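Long-range contacts in sporozoite-specific SAG protein (Toxoplasma gondii, PDB 2WNK), which serves as a SAG2-related surface antigen of the sporozoite stage, built from two SRS domains and, as in its relatives, probably displayed on the parasite surface: residues F15-A20 and I125-A130; T45-T50 and V96-Q101. All blocks are in the same frame, centred on the assembly; numbering follows the deposited sequence.

Interaction 1 of 2, residues F15-A20 and I125-A130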
loop_
_atom_site.group_PDB
_atom_site.type_symbol
_atom_site.label_atom_id
_atom_site.label_comp_id
_atom_site.label_asym_id
_atom_site.label_seq_id
_atom_site.Cartn_x
_atom_site.Cartn_y
_atom_site.Cartn_z
ATOM N N PHE A 15 7.433 10.407 3.720
ATOM C CA PHE A 15 6.306 9.751 3.085
ATOM C C PHE A 15 6.300 8.297 3.474
ATOM O O PHE A 15 7.323 7.758 3.896
ATOM C CB PHE A 15 6.419 9.829 1.567
ATOM C CG PHE A 15 6.569 11.195 1.037
ATOM C CD1 PHE A 15 5.467 11.924 0.585
ATOM C CD2 PHE A 15 7.836 11.760 0.928
ATOM C CE1 PHE A 15 5.636 13.186 0.055
ATOM C CE2 PHE A 15 7.995 13.037 0.399
ATOM C CZ PHE A 15 6.907 13.751 -0.030
ATOM N N THR A 16 5.151 7.654 3.303
ATOM C CA THR A 16 5.044 6.232 3.561
ATOM C C THR A 16 4.379 5.549 2.362
ATOM O O THR A 16 3.377 6.051 1.827
ATOM C CB THR A 16 4.213 5.968 4.819
ATOM O OG1 THR A 16 4.787 6.662 5.938
ATOM C CG2 THR A 16 4.162 4.482 5.123
ATOM N N VAL A 17 4.940 4.427 1.937
ATOM C CA VAL A 17 4.346 3.631 0.874
ATOM C C VAL A 17 3.635 2.449 1.532
ATOM O O VAL A 17 4.260 1.622 2.184
ATOM C CB VAL A 17 5.394 3.132 -0.148
ATOM C CG1 VAL A 17 4.736 2.196 -1.176
ATOM C CG2 VAL A 17 6.060 4.333 -0.885
ATOM N N GLU A 18 2.327 2.368 1.331
ATOM C CA GLU A 18 1.491 1.405 2.053
ATOM C C GLU A 18 1.040 0.216 1.196
ATOM O O GLU A 18 0.679 -0.849 1.717
ATOM C CB GLU A 18 0.259 2.131 2.586
ATOM C CG GLU A 18 0.584 3.446 3.274
ATOM C CD GLU A 18 0.457 3.357 4.776
ATOM O OE1 GLU A 18 0.189 4.412 5.407
ATOM O OE2 GLU A 18 0.596 2.233 5.317
ATOM N N LYS A 19 1.062 0.397 -0.118
ATOM C CA LYS A 19 0.461 -0.572 -1.029
ATOM C C LYS A 19 1.319 -0.796 -2.252
ATOM O O LYS A 19 1.942 0.148 -2.742
ATOM C CB LYS A 19 -0.846 -0.015 -1.529
ATOM C CG LYS A 19 -2.015 -0.436 -0.813
ATOM C CD LYS A 19 -3.102 -0.320 -1.816
ATOM C CE LYS A 19 -4.419 -0.583 -1.229
ATOM N NZ LYS A 19 -5.419 -0.629 -2.316
ATOM N N ALA A 20 1.340 -2.029 -2.744
ATOM C CA ALA A 20 2.041 -2.323 -3.984
ATOM C C ALA A 20 1.418 -1.495 -5.100
ATOM O O ALA A 20 0.188 -1.458 -5.235
ATOM C CB ALA A 20 1.955 -3.810 -4.308
ATOM N N ILE A 125 11.536 8.065 2.814
ATOM C CA ILE A 125 10.394 7.278 2.351
ATOM C C ILE A 125 10.397 5.959 3.108
ATOM O O ILE A 125 11.360 5.179 3.000
ATOM C CB ILE A 125 10.408 7.036 0.841
ATOM C CG1 ILE A 125 10.421 8.381 0.082
ATOM C CG2 ILE A 125 9.194 6.169 0.473
ATOM C CD1 ILE A 125 10.747 8.274 -1.425
ATOM N N LEU A 126 9.349 5.756 3.902
ATOM C CA LEU A 126 9.134 4.508 4.642
ATOM C C LEU A 126 8.282 3.559 3.789
ATOM O O LEU A 126 7.177 3.906 3.388
ATOM C CB LEU A 126 8.427 4.788 5.965
ATOM C CG LEU A 126 8.227 3.495 6.781
ATOM C CD1 LEU A 126 9.550 2.884 7.151
ATOM C CD2 LEU A 126 7.338 3.675 8.010
ATOM N N VAL A 127 8.801 2.378 3.497
ATOM C CA VAL A 127 8.069 1.431 2.672
ATOM C C VAL A 127 7.613 0.263 3.566
ATOM O O VAL A 127 8.429 -0.410 4.203
ATOM C CB VAL A 127 8.930 0.936 1.510
ATOM C CG1 VAL A 127 8.139 -0.021 0.638
ATOM C CG2 VAL A 127 9.432 2.128 0.665
ATOM N N LYS A 128 6.306 0.050 3.636
ATOM C CA LYS A 128 5.760 -0.978 4.537
ATOM C C LYS A 128 5.964 -2.372 3.960
ATOM O O LYS A 128 6.160 -2.515 2.741
ATOM C CB LYS A 128 4.264 -0.740 4.760
ATOM C CG LYS A 128 3.933 0.598 5.424
ATOM C CD LYS A 128 3.957 0.447 6.932
ATOM C CE LYS A 128 3.749 1.759 7.676
ATOM N NZ LYS A 128 2.299 2.095 7.782
ATOM N N ALA A 129 5.929 -3.398 4.820
ATOM C CA ALA A 129 6.143 -4.763 4.361
ATOM C C ALA A 129 4.884 -5.248 3.623
ATOM O O ALA A 129 3.790 -4.790 3.912
ATOM C CB ALA A 129 6.466 -5.700 5.532
ATOM N N ALA A 130 5.050 -6.148 2.656
ATOM C CA ALA A 130 3.935 -6.729 1.933
ATOM C C ALA A 130 3.021 -7.465 2.912
ATOM O O ALA A 130 3.512 -8.232 3.729
ATOM C CB ALA A 130 4.458 -7.723 0.933
#

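Interaction 2 of 2, residues T45-T50 and V96-Q101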
loop_
_atom_site.group_PDB
_atom_site.type_symbol
_atom_site.label_atom_id
_atom_site.label_comp_id
_atom_site.label_asym_id
_atom_site.label_seq_id
_atom_site.Cartn_x
_atom_site.Cartn_y
_atom_site.Cartn_z
ATOM N N THR A 45 19.690 3.463 -10.795
ATOM C CA THR A 45 19.254 4.437 -9.781
ATOM C C THR A 45 19.804 4.073 -8.422
ATOM O O THR A 45 19.782 2.897 -8.065
ATOM C CB THR A 45 17.724 4.428 -9.647
ATOM O OG1 THR A 45 17.158 4.777 -10.919
ATOM C CG2 THR A 45 17.252 5.446 -8.616
ATOM N N LYS A 46 20.273 5.077 -7.674
ATOM C CA LYS A 46 20.752 4.844 -6.317
ATOM C C LYS A 46 19.881 5.572 -5.292
ATOM O O LYS A 46 19.192 6.558 -5.630
ATOM C CB LYS A 46 22.211 5.283 -6.181
ATOM C CG LYS A 46 23.144 4.555 -7.145
ATOM C CD LYS A 46 24.602 4.708 -6.717
ATOM C CE LYS A 46 24.914 3.812 -5.517
ATOM N NZ LYS A 46 26.303 3.997 -4.975
ATOM N N VAL A 47 19.902 5.096 -4.050
ATOM C CA VAL A 47 19.170 5.756 -2.962
ATOM C C VAL A 47 20.137 5.882 -1.803
ATOM O O VAL A 47 21.091 5.112 -1.710
ATOM C CB VAL A 47 17.983 4.939 -2.478
ATOM C CG1 VAL A 47 16.992 4.709 -3.670
ATOM C CG2 VAL A 47 18.470 3.588 -1.861
ATOM N N CYS A 48 19.872 6.812 -0.885
ATOM C CA CYS A 48 20.635 6.815 0.390
ATOM C C CYS A 48 19.974 5.872 1.388
ATOM O O CYS A 48 18.765 5.618 1.317
ATOM C CB CYS A 48 20.764 8.218 0.945
ATOM S SG CYS A 48 21.696 9.202 -0.203
ATOM N N THR A 49 20.781 5.321 2.293
ATOM C CA THR A 49 20.259 4.410 3.282
ATOM C C THR A 49 20.427 4.969 4.692
ATOM O O THR A 49 20.114 4.310 5.675
ATOM C CB THR A 49 20.931 3.013 3.160
ATOM O OG1 THR A 49 22.365 3.206 3.217
ATOM C CG2 THR A 49 20.476 2.358 1.832
ATOM N N THR A 50 20.923 6.201 4.763
ATOM C CA THR A 50 20.894 7.017 5.966
ATOM C C THR A 50 20.442 8.429 5.564
ATOM O O THR A 50 20.560 8.836 4.392
ATOM C CB THR A 50 22.260 7.151 6.611
ATOM O OG1 THR A 50 23.156 7.631 5.609
ATOM C CG2 THR A 50 22.730 5.787 7.196
ATOM N N VAL A 96 14.113 4.258 2.602
ATOM C CA VAL A 96 15.083 4.871 1.719
ATOM C C VAL A 96 15.112 6.395 1.935
ATOM O O VAL A 96 14.143 6.983 2.390
ATOM C CB VAL A 96 14.886 4.532 0.223
ATOM C CG1 VAL A 96 15.001 2.986 0.012
ATOM C CG2 VAL A 96 13.546 5.023 -0.302
ATOM N N PHE A 97 16.216 7.008 1.560
ATOM C CA PHE A 97 16.434 8.439 1.793
ATOM C C PHE A 97 16.994 9.101 0.579
ATOM O O PHE A 97 17.736 8.483 -0.225
ATOM C CB PHE A 97 17.450 8.645 2.941
ATOM C CG PHE A 97 17.033 8.061 4.246
ATOM C CD1 PHE A 97 16.311 8.834 5.134
ATOM C CD2 PHE A 97 17.334 6.740 4.573
ATOM C CE1 PHE A 97 15.929 8.313 6.360
ATOM C CE2 PHE A 97 16.962 6.220 5.801
ATOM C CZ PHE A 97 16.262 6.998 6.681
ATOM N N PHE A 98 16.663 10.405 0.443
ATOM C CA PHE A 98 17.360 11.253 -0.498
ATOM C C PHE A 98 17.711 12.581 0.150
ATOM O O PHE A 98 17.146 12.930 1.214
ATOM C CB PHE A 98 16.437 11.560 -1.698
ATOM C CG PHE A 98 15.936 10.313 -2.381
ATOM C CD1 PHE A 98 16.750 9.652 -3.306
ATOM C CD2 PHE A 98 14.688 9.784 -2.061
ATOM C CE1 PHE A 98 16.334 8.498 -3.957
ATOM C CE2 PHE A 98 14.254 8.612 -2.690
ATOM C CZ PHE A 98 15.084 7.970 -3.635
ATOM N N LEU A 99 18.624 13.332 -0.481
ATOM C CA LEU A 99 18.787 14.728 -0.128
ATOM C C LEU A 99 18.498 15.621 -1.321
ATOM O O LEU A 99 18.850 15.272 -2.460
ATOM C CB LEU A 99 20.237 14.996 0.291
ATOM C CG LEU A 99 20.530 14.331 1.642
ATOM C CD1 LEU A 99 22.034 14.283 1.920
ATOM C CD2 LEU A 99 19.789 15.070 2.780
ATOM N N CYS A 100 17.966 16.810 -1.041
ATOM C CA CYS A 100 17.853 17.869 -2.027
ATOM C C CYS A 100 18.942 18.864 -1.632
ATOM O O CYS A 100 18.981 19.306 -0.473
ATOM C CB CYS A 100 16.484 18.545 -1.920
ATOM S SG CYS A 100 15.042 17.485 -2.372
ATOM N N GLN A 101 19.813 19.160 -2.564
ATOM C CA GLN A 101 20.976 19.981 -2.304
ATOM C C GLN A 101 21.217 20.972 -3.410
ATOM O O GLN A 101 20.704 20.827 -4.454
ATOM C CB GLN A 101 22.218 19.109 -2.137
ATOM C CG GLN A 101 22.773 18.487 -3.326
ATOM C CD GLN A 101 23.861 17.449 -3.051
ATOM O OE1 GLN A 101 24.550 17.008 -3.938
ATOM N NE2 GLN A 101 23.970 17.056 -1.844
#

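Interaction 1 of 2, residues F15-A20 and I125-A130
Thr-16 and Leu-126 sit at the middle of a short parallel pairing, flanked by Phe-15 with Ile-125 and Val-17 with Val-127. Three nearly straight backbone hydrogen bonds hold it: Leu-126 N to Phe-15 O at 2.8 Å, Val-17 N to Leu-126 O at 2.7 Å, and Lys-128 N to Val-17 O at 3.0 Å. The last carries the pairing one residue past the end of the regular strand. Leu-126 O also receives the CA-H of Thr-16, with CA 3.2 Å from the oxygen.

On one side of the sheet, Thr-16 and Leu-126 lie alongside each other, OG1 beside CB of the leucine. CE of Lys-128 reaches back to CG2 of Thr-16, 3.8 Å away. The lysine chain turns at chi2 (-88°), which places CD, and again at chi4 (83°), which swings NZ to Glu-18. There NZ meets OE2 at 3.0 Å in a salt bridge, coming from above the carboxylate plane, while the two side chains run side by side and CG of Lys-128 also borders OE2.

On the opposite side, Val-17 and Ile-125 cross obliquely, their CG2 methyls touching at 3.9 Å. CG1 of Ile-125 approaches CD2 of the Phe-15 ring more loosely, at 4.3 Å. This apolar side is turned inward: Val-24 of strand 22-28 packs on Phe-15 and Val-17, and Phe-26 on Phe-15 and Ile-125, while Leu-84 of strand 80-86 touches Ile-125 and Val-86 touches Val-17. Strand 12-17 is the outermost strand of its mixed sheet, and 121-127 next to it bonds on to strand 94-101. Past the strand ends, Lys-19 NZ donates to Cys-158 O, tying this end of the first SRS region to the second.

Interaction 2 of 2, residues T45-T50 and V96-Q101
The Phe-97 ring lies against the turn after Cys-48: the carbonyl carbon of Thr-50 sits 3.6 Å above one face, offset toward the rim, and Cys-48 O lies at the ring edge in its plane. CD2 abuts the backbone of Thr-49, while CB is 3.4 Å from Thr-50 O. His-124 also stacks on this ring. The Phe-98 ring meets Lys-46 O at its edge, 3.8 Å from CE1, and its CZ is 3.8 Å from CG1 of Val-47. The other methyl of that valine, CG2, sits between the backbone N and the carbonyl carbon (CG1 at chi1 -60°) and touches CG1 of Val-96.

Between these groups Cys-48 and Phe-97 form a single antiparallel hydrogen-bonded pair. Cys-48 N donates to Phe-97 O at 2.8 Å, and Phe-97 N returns the bond to Cys-48 O at 2.9 Å from well above the carbonyl plane. Both bonds are bent, in keeping with strand axes that cross at 91° and part after one bridge. Cys-48 is further tied to Cys-53 by a disulfide.

Strand 46-48 belongs to a two-stranded hairpin with 56-58, set across strand 94-101. The latter is an inner strand of its sheet, between 121-127 and 34-36, and Phe-98 reaches Phe-26 and Leu-68 of strands 22-28 and 66-72.

In the fold
Both contacts lie in the first SRS region, their centres 16 Å apart, and share one mixed sheet: strands 94-101 and 121-127 are neighbours in it and follow each other along the chain. They touch directly, Ile-125 N lying 2.9 Å from Val-96 O in a probable hydrogen bond and Ile-125 CD1 packing on Phe-98 CE2. Both segments of interaction 2 fall between the two segments of interaction 1 in sequence. Interaction 1 thus pairs the first strand of the region, 12-17, with its last, 121-127, near the second SRS region, whereas interaction 2, whose centre lies about 21 Å from that of the chain, fixes a disulfide-bearing hairpin across the same sheet.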